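Local coordinates for uncharacterized protein MJ0327 (Methanocaldococcus jannaschii DSM 2661, PDB 2QTD), which is of unknown function but, as a member of the dinitrogenase iron-molybdenum cofactor family with a ribonuclease H-like fold, may take part in handling iron-molybdenum cofactor, at residues S51-N56 with K71-K76; I60-I65 with S100-P105. All coordinates share one frame; numbering follows the deposited sequence. Where two conformers were deposited one is given.

Contact 1. Residues S51-N56 with K71-K76; sequences SIVKEN and KKFSKK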
ATOM      1  N   SER A  51       8.828 -10.658   2.277  1.00 27.45           N
ATOM      2  CA  SER A  51       9.573  -9.481   1.788  0.50 26.21           C
ATOM      3  C   SER A  51       8.920  -8.156   2.097  1.00 26.23           C
ATOM      4  O   SER A  51       9.595  -7.179   2.396  1.00 24.48           O
ATOM      5  CB  SER A  51       9.766  -9.561   0.276  0.50 25.40           C
ATOM      6  OG  SER A  51      10.620 -10.628  -0.053  0.50 25.03           O
ATOM      7  N   ILE A  52       7.598  -8.123   1.998  1.00 28.35           N
ATOM      8  CA  ILE A  52       6.853  -6.908   2.255  0.50 29.17           C
ATOM      9  C   ILE A  52       7.060  -6.479   3.724  1.00 28.00           C
ATOM     10  O   ILE A  52       7.193  -5.291   4.034  1.00 28.94           O
ATOM     11  CB  ILE A  52       5.355  -7.105   1.831  0.50 29.84           C
ATOM     12  CG1 ILE A  52       4.639  -5.776   1.644  0.50 31.65           C
ATOM     13  CG2 ILE A  52       4.599  -8.043   2.815  0.50 31.58           C
ATOM     14  CD1 ILE A  52       3.166  -5.966   1.386  0.50 30.34           C
ATOM     15  N   VAL A  53       7.153  -7.442   4.634  1.00 27.40           N
ATOM     16  CA  VAL A  53       7.434  -7.118   6.023  1.00 25.40           C
ATOM     17  C   VAL A  53       8.846  -6.518   6.178  1.00 25.51           C
ATOM     18  O   VAL A  53       9.028  -5.557   6.925  1.00 25.90           O
ATOM     19  CB  VAL A  53       7.248  -8.374   6.968  1.00 24.01           C
ATOM     20  CG1 VAL A  53       7.652  -8.055   8.406  1.00 26.00           C
ATOM     21  CG2 VAL A  53       5.826  -8.843   6.911  1.00 27.94           C
ATOM     22  N   LYS A  54       9.828  -7.084   5.472  1.00 26.00           N
ATOM     23  CA  LYS A  54      11.223  -6.619   5.532  1.00 26.32           C
ATOM     24  C   LYS A  54      11.450  -5.182   4.987  1.00 23.65           C
ATOM     25  O   LYS A  54      12.419  -4.505   5.361  1.00 22.25           O
ATOM     26  CB  LYS A  54      12.145  -7.598   4.786  1.00 25.31           C
ATOM     27  CG  LYS A  54      12.270  -8.994   5.419  1.00 34.74           C
ATOM     28  CD  LYS A  54      13.324  -9.817   4.670  1.00 33.10           C
ATOM     29  N   GLU A  55      10.571  -4.729   4.095  1.00 23.32           N
ATOM     30  CA  GLU A  55      10.635  -3.364   3.527  1.00 22.59           C
ATOM     31  C   GLU A  55      10.445  -2.251   4.540  1.00 21.15           C
ATOM     32  O   GLU A  55      10.915  -1.135   4.330  1.00 23.07           O
ATOM     33  CB  GLU A  55       9.541  -3.212   2.426  1.00 23.12           C
ATOM     34  CG  GLU A  55       9.828  -3.909   1.119  1.00 33.83           C
ATOM     35  CD  GLU A  55      11.041  -3.309   0.393  1.00 30.42           C
ATOM     36  OE1 GLU A  55      11.232  -2.045   0.377  1.00 33.00           O
ATOM     37  OE2 GLU A  55      11.806  -4.119  -0.135  1.00 25.01           O
ATOM     38  N   ASN A  56       9.754  -2.564   5.635  1.00 21.32           N
ATOM     39  CA  ASN A  56       9.546  -1.603   6.733  1.00 23.52           C
ATOM     40  C   ASN A  56       8.847  -0.325   6.207  1.00 21.66           C
ATOM     41  O   ASN A  56       9.325   0.812   6.402  1.00 20.25           O
ATOM     42  CB  ASN A  56      10.866  -1.289   7.424  1.00 23.66           C
ATOM     43  CG  ASN A  56      10.692  -0.653   8.793  1.00 22.35           C
ATOM     44  OD1 ASN A  56       9.631  -0.779   9.424  1.00 26.77           O
ATOM     45  ND2 ASN A  56      11.753   0.008   9.286  1.00 29.56           N
ATOM     46  N   LYS A  71      -4.543  -7.033  11.692  1.00 29.02           N
ATOM     47  CA  LYS A  71      -3.935  -7.242  13.019  1.00 32.30           C
ATOM     48  C   LYS A  71      -2.402  -7.159  12.975  1.00 33.34           C
ATOM     49  O   LYS A  71      -1.800  -6.389  13.737  1.00 34.25           O
ATOM     50  CB  LYS A  71      -4.400  -8.570  13.626  1.00 32.73           C
ATOM     51  CG  LYS A  71      -4.031  -8.743  15.087  1.00 38.21           C
ATOM     52  N   LYS A  72      -1.798  -7.897  12.041  1.00 33.94           N
ATOM     53  CA  LYS A  72      -0.335  -7.954  11.862  1.00 33.83           C
ATOM     54  C   LYS A  72       0.291  -6.588  11.512  1.00 32.44           C
ATOM     55  O   LYS A  72       1.164  -6.088  12.207  1.00 30.87           O
ATOM     56  CB  LYS A  72      -0.008  -9.011  10.787  1.00 34.04           C
ATOM     57  CG  LYS A  72       1.414  -9.009  10.237  1.00 38.74           C
ATOM     58  CD  LYS A  72       1.737 -10.298   9.477  1.00 39.89           C
ATOM     59  CE  LYS A  72       3.027 -10.134   8.670  1.00 42.93           C
ATOM     60  NZ  LYS A  72       3.657 -11.421   8.264  1.00 48.17           N
ATOM     61  N   PHE A  73      -0.183  -5.963  10.448  1.00 31.22           N
ATOM     62  CA  PHE A  73       0.427  -4.721   9.953  1.00 29.50           C
ATOM     63  C   PHE A  73       0.045  -3.467  10.739  1.00 29.88           C
ATOM     64  O   PHE A  73       0.871  -2.564  10.849  1.00 30.29           O
ATOM     65  CB  PHE A  73       0.142  -4.539   8.443  1.00 31.51           C
ATOM     66  CG  PHE A  73       0.855  -5.541   7.545  1.00 34.25           C
ATOM     67  CD1 PHE A  73       2.147  -5.302   7.110  1.00 38.42           C
ATOM     68  CD2 PHE A  73       0.233  -6.719   7.131  1.00 36.06           C
ATOM     69  CE1 PHE A  73       2.806  -6.211   6.291  1.00 39.84           C
ATOM     70  CE2 PHE A  73       0.881  -7.626   6.320  1.00 38.32           C
ATOM     71  CZ  PHE A  73       2.179  -7.380   5.903  1.00 33.34           C
ATOM     72  N   SER A  74      -1.175  -3.392  11.309  1.00 29.87           N
ATOM     73  CA  SER A  74      -1.603  -2.164  12.004  1.00 30.22           C
ATOM     74  C   SER A  74      -0.832  -1.838  13.295  1.00 29.65           C
ATOM     75  O   SER A  74      -0.898  -0.705  13.767  1.00 30.42           O
ATOM     76  CB  SER A  74      -3.132  -2.116  12.250  1.00 32.26           C
ATOM     77  OG  SER A  74      -3.547  -3.118  13.155  1.00 32.75           O
ATOM     78  N   LYS A  75      -0.094  -2.818  13.836  1.00 30.92           N
ATOM     79  CA  LYS A  75       0.826  -2.615  14.960  1.00 31.71           C
ATOM     80  C   LYS A  75       1.862  -1.517  14.713  1.00 30.87           C
ATOM     81  O   LYS A  75       2.228  -0.763  15.625  1.00 29.70           O
ATOM     82  CB  LYS A  75       1.597  -3.922  15.259  1.00 32.67           C
ATOM     83  CG  LYS A  75       0.764  -5.032  15.879  1.00 36.82           C
ATOM     84  CD  LYS A  75       1.605  -6.252  16.275  1.00 35.21           C
ATOM     85  CE  LYS A  75       0.705  -7.416  16.707  1.00 38.29           C
ATOM     86  NZ  LYS A  75       1.403  -8.403  17.564  1.00 42.64           N
ATOM     87  N   LYS A  76       2.366  -1.499  13.482  1.00 30.81           N
ATOM     88  CA  LYS A  76       3.458  -0.645  13.055  1.00 32.02           C
ATOM     89  C   LYS A  76       3.075   0.359  11.965  1.00 32.41           C
ATOM     90  O   LYS A  76       3.623   1.462  11.961  1.00 33.55           O
ATOM     91  CB  LYS A  76       4.570  -1.553  12.504  1.00 33.84           C
ATOM     92  CG  LYS A  76       5.982  -0.985  12.599  1.00 37.01           C
ATOM     93  CD  LYS A  76       6.781  -1.680  13.682  1.00 37.07           C
TER
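I52 and V53 of helix 46-54 meet F73 and K72 of helix 67-74, two neighbours on one helix packing against two neighbours on the other. The backbones stay well apart, with V53 and F73 nearest at 8.4 Å between CA atoms, and the side chains reach across that separation.

Apolar packing centres on the phenyl ring of F73. In one of the two conformers of I52, its methyl branch CG2 lies at the ring edge, near the ring plane and 4.0 Å from F73 CZ, and the two side chains cross at about a right angle. V53 CG2 approaches the same end of the ring obliquely, 4.1 Å from F73 CE1. The turn about the first bond of F73 (chi1 -69°) sets CG opposite the carbonyl carbon and beside the backbone N, which carries the ring toward helix 46-54.

The second kind of contact involves the aliphatic part of a lysine. K72 runs out extended: its CG lies 4.0 Å above one face of the F73 ring, over the rim, and its CE rests 3.5 Å from V53 CG2.

Behind this layer, I52 touches F26 of strand 25-32, and F73 stacks edge-to-face with F20. Helix 67-74 is the connection of a beta-alpha-beta crossover between the parallel neighbouring strands 59-62 and 78-81, and the contact packs it against helix 46-54, which leads into strand 59-62. The chemistry grades from buried hydrocarbon to an amphipathic lysine at the surface, joining the helices without directional polar bonds between these segments.

Contact 2. Residues I60-I65 with S100-P105; sequences IICKNI and SKISNP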
ATOM      1  N   ILE A  60       0.282   1.414   4.008  1.00 18.09           N
ATOM      2  CA  ILE A  60      -0.281   0.562   2.967  1.00 18.84           C
ATOM      3  C   ILE A  60      -1.492   1.273   2.362  1.00 21.35           C
ATOM      4  O   ILE A  60      -2.244   1.892   3.117  1.00 22.43           O
ATOM      5  CB  ILE A  60      -0.687  -0.835   3.544  1.00 18.89           C
ATOM      6  CG1 ILE A  60       0.529  -1.682   3.872  1.00 20.28           C
ATOM      7  CG2 ILE A  60      -1.595  -1.620   2.568  1.00 20.56           C
ATOM      8  CD1 ILE A  60       0.271  -2.899   4.844  1.00 20.43           C
ATOM      9  N   ILE A  61      -1.694   1.150   1.045  1.00 21.36           N
ATOM     10  CA  ILE A  61      -2.923   1.566   0.328  1.00 17.93           C
ATOM     11  C   ILE A  61      -3.503   0.299  -0.247  1.00 18.16           C
ATOM     12  O   ILE A  61      -2.830  -0.421  -0.963  1.00 19.23           O
ATOM     13  CB  ILE A  61      -2.698   2.630  -0.710  1.00 19.59           C
ATOM     14  CG1 ILE A  61      -2.104   3.884  -0.096  1.00 19.34           C
ATOM     15  CG2 ILE A  61      -3.984   2.970  -1.458  1.00 20.36           C
ATOM     16  CD1 ILE A  61      -1.690   4.917  -1.182  1.00 21.11           C
ATOM     17  N   CYS A  62      -4.752   0.023   0.135  1.00 19.12           N
ATOM     18  CA  CYS A  62      -5.517  -1.103  -0.383  1.00 19.70           C
ATOM     19  C   CYS A  62      -7.022  -0.806  -0.306  1.00 19.61           C
ATOM     20  O   CYS A  62      -7.436   0.165   0.270  1.00 18.88           O
ATOM     21  CB  CYS A  62      -5.181  -2.378   0.393  1.00 19.97           C
ATOM     22  SG  CYS A  62      -5.677  -2.333   2.166  1.00 21.76           S
ATOM     23  N   LYS A  63      -7.802  -1.650  -0.956  1.00 22.08           N
ATOM     24  CA  LYS A  63      -9.248  -1.530  -0.948  1.00 24.13           C
ATOM     25  C   LYS A  63      -9.854  -2.330   0.165  1.00 25.90           C
ATOM     26  O   LYS A  63     -10.867  -1.915   0.714  1.00 33.39           O
ATOM     27  CB  LYS A  63      -9.834  -1.962  -2.276  1.00 22.05           C
ATOM     28  CG  LYS A  63      -9.525  -1.063  -3.442  1.00 25.75           C
ATOM     29  CD  LYS A  63     -10.336  -1.491  -4.639  1.00 24.51           C
ATOM     30  CE  LYS A  63     -10.045  -0.730  -5.916  1.00 28.94           C
ATOM     31  NZ  LYS A  63     -10.990  -1.156  -6.994  1.00 30.77           N
ATOM     32  N   ASN A  64      -9.314  -3.511   0.418  1.00 23.22           N
ATOM     33  CA  ASN A  64      -9.781  -4.431   1.477  1.00 24.68           C
ATOM     34  C   ASN A  64      -8.586  -5.135   2.029  1.00 23.84           C
ATOM     35  O   ASN A  64      -7.591  -5.264   1.329  1.00 23.80           O
ATOM     36  CB  ASN A  64     -10.686  -5.517   0.941  1.00 27.55           C
ATOM     37  CG  ASN A  64     -12.057  -5.031   0.593  1.00 29.30           C
ATOM     38  OD1 ASN A  64     -12.844  -4.674   1.476  1.00 31.89           O
ATOM     39  ND2 ASN A  64     -12.373  -5.038  -0.697  1.00 39.53           N
ATOM     40  N   ILE A  65      -8.692  -5.614   3.265  1.00 24.62           N
ATOM     41  CA  ILE A  65      -7.576  -6.288   3.962  1.00 23.43           C
ATOM     42  C   ILE A  65      -8.258  -7.241   4.958  1.00 23.70           C
ATOM     43  O   ILE A  65      -9.367  -6.961   5.426  1.00 22.53           O
ATOM     44  CB  ILE A  65      -6.579  -5.290   4.625  1.00 25.18           C
ATOM     45  CG1 ILE A  65      -5.307  -5.986   5.182  1.00 18.62           C
ATOM     46  CG2 ILE A  65      -7.294  -4.380   5.676  1.00 21.12           C
ATOM     47  CD1 ILE A  65      -4.238  -4.986   5.478  1.00 25.36           C
ATOM     48  N   SER A 100      -8.659   8.040   3.607  1.00 20.70           N
ATOM     49  CA  SER A 100      -9.131   7.623   4.929  0.70 18.49           C
ATOM     50  C   SER A 100      -8.329   6.453   5.462  1.00 19.82           C
ATOM     51  O   SER A 100      -7.893   5.572   4.691  1.00 19.37           O
ATOM     52  CB  SER A 100     -10.576   7.231   4.828  0.70 19.71           C
ATOM     53  OG  SER A 100     -11.290   8.355   4.495  0.70 17.83           O
ATOM     54  N   LYS A 101      -8.103   6.465   6.772  1.00 18.39           N
ATOM     55  CA  LYS A 101      -7.340   5.442   7.479  1.00 20.45           C
ATOM     56  C   LYS A 101      -8.301   4.340   7.910  1.00 20.46           C
ATOM     57  O   LYS A 101      -9.356   4.607   8.521  1.00 19.90           O
ATOM     58  CB  LYS A 101      -6.612   6.104   8.676  1.00 22.04           C
ATOM     59  CG  LYS A 101      -5.606   5.234   9.416  1.00 33.10           C
ATOM     60  CD  LYS A 101      -4.885   6.059  10.501  1.00 33.60           C
ATOM     61  CE  LYS A 101      -3.799   5.244  11.173  1.00 37.60           C
ATOM     62  NZ  LYS A 101      -3.009   6.101  12.142  1.00 43.98           N
ATOM     63  N   ILE A 102      -7.963   3.101   7.576  1.00 21.49           N
ATOM     64  CA  ILE A 102      -8.813   1.969   7.913  1.00 23.68           C
ATOM     65  C   ILE A 102      -8.727   1.715   9.407  1.00 22.08           C
ATOM     66  O   ILE A 102      -7.648   1.612   9.963  1.00 22.77           O
ATOM     67  CB  ILE A 102      -8.430   0.720   7.091  1.00 21.41           C
ATOM     68  CG1 ILE A 102      -8.695   0.947   5.594  1.00 21.04           C
ATOM     69  CG2 ILE A 102      -9.196  -0.543   7.661  1.00 23.18           C
ATOM     70  CD1 ILE A 102      -8.181  -0.156   4.626  1.00 28.39           C
ATOM     71  N   SER A 103      -9.882   1.663  10.090  1.00 26.15           N
ATOM     72  CA  SER A 103      -9.941   1.341  11.534  1.00 23.91           C
ATOM     73  C   SER A 103     -10.396  -0.101  11.838  1.00 23.27           C
ATOM     74  O   SER A 103     -10.092  -0.624  12.913  1.00 24.19           O
ATOM     75  CB  SER A 103     -10.876   2.289  12.262  1.00 26.13           C
ATOM     76  OG  SER A 103     -12.007   2.443  11.477  1.00 30.08           O
ATOM     77  N   ASN A 104     -11.180  -0.682  10.946  1.00 23.69           N
ATOM     78  CA  ASN A 104     -11.565  -2.081  11.034  1.00 27.59           C
ATOM     79  C   ASN A 104     -11.706  -2.524   9.616  1.00 29.13           C
ATOM     80  O   ASN A 104     -12.247  -1.783   8.799  1.00 31.49           O
ATOM     81  CB  ASN A 104     -12.920  -2.301  11.735  1.00 28.10           C
ATOM     82  CG  ASN A 104     -12.860  -2.040  13.218  1.00 28.22           C
ATOM     83  OD1 ASN A 104     -13.365  -1.028  13.698  1.00 30.06           O
ATOM     84  ND2 ASN A 104     -12.183  -2.917  13.944  1.00 24.57           N
ATOM     85  N   PRO A 105     -11.260  -3.746   9.314  1.00 32.80           N
ATOM     86  CA  PRO A 105     -11.416  -4.214   7.955  1.00 34.39           C
ATOM     87  C   PRO A 105     -12.868  -4.595   7.635  1.00 34.43           C
ATOM     88  O   PRO A 105     -13.180  -4.812   6.467  1.00 35.99           O
ATOM     89  CB  PRO A 105     -10.484  -5.422   7.908  1.00 33.67           C
ATOM     90  CG  PRO A 105     -10.404  -5.906   9.268  1.00 36.74           C
ATOM     91  CD  PRO A 105     -10.628  -4.759  10.183  1.00 35.53           C
ATOM     92  OXT PRO A 105     -13.762  -4.642   8.503  1.00 29.62           O
TER
HETATM   93  O   HOH W   1     -11.301  -4.577   4.458  1.00 34.95           O
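I65 and P105 bring the C-terminal residue of the chain against the non-regular stretch after strand 59-62, their CA atoms 5.9 Å apart. Here a tail without regular secondary structure is held by apolar side chains and by one water.

In the apolar part, I65 CG2 is shared by I102 and P105. I102 sets out toward 60-65, and its terminal CD1 comes 4.1 Å from C62 SG and, more loosely, 4.4 Å from I65 CG2. The cysteine torsion (chi1 65°) places the sulfur between its own backbone N and carbonyl carbon, from where it meets the isoleucine methyl. At the end of the chain, I65 CG2 meets the proline ring at CB, 4.0 Å away, the two side chains crossing at a slant. P105 CB also lies 3.1 Å from I65 O, a close approach of ring carbon to backbone carbonyl.

The polar part is a bridge through a water. It accepts from I65 N at 3.1 Å and can donate to P105 O, one oxygen of the terminal carboxylate, 2.8 Å away, though other acceptors compete for its protons.

I79 of strand 78-81 touches C62, I65 and I102, and Y70 of helix 67-74 packs on I65 and P105 while its hydroxyl bonds I102 O. The tail thus packs against the residues following strand 59-62, strand 78-81 and helix 67-74: sulfur and isoleucine methyls exclude water on the inner side, and a water can link backbone to chain terminus at the exposed margin.

In the fold
From the N terminus, the chain first forms strands 5-11, 25-32 and 35-43, then helix 46-54, strand 59-62, helix 67-74 and strand 78-81. Contact 1 closes the loop from 51-56 to 71-76, which contains strand 59-62. Contact 2 starts within that loop, at 60-65, and closes only at the tail, after strand 78-81 and helix 87-95, so the two loops cross. Contact 1 joins two helices of the sheet-flanking layer; contact 2 ties the inner strand 59-62 and the residues after it to the C-terminal tail. Their centres lie 14 Å apart, yet they touch where F73 CD1 packs 3.8 Å from I60 CD1, linking helix pair and strand.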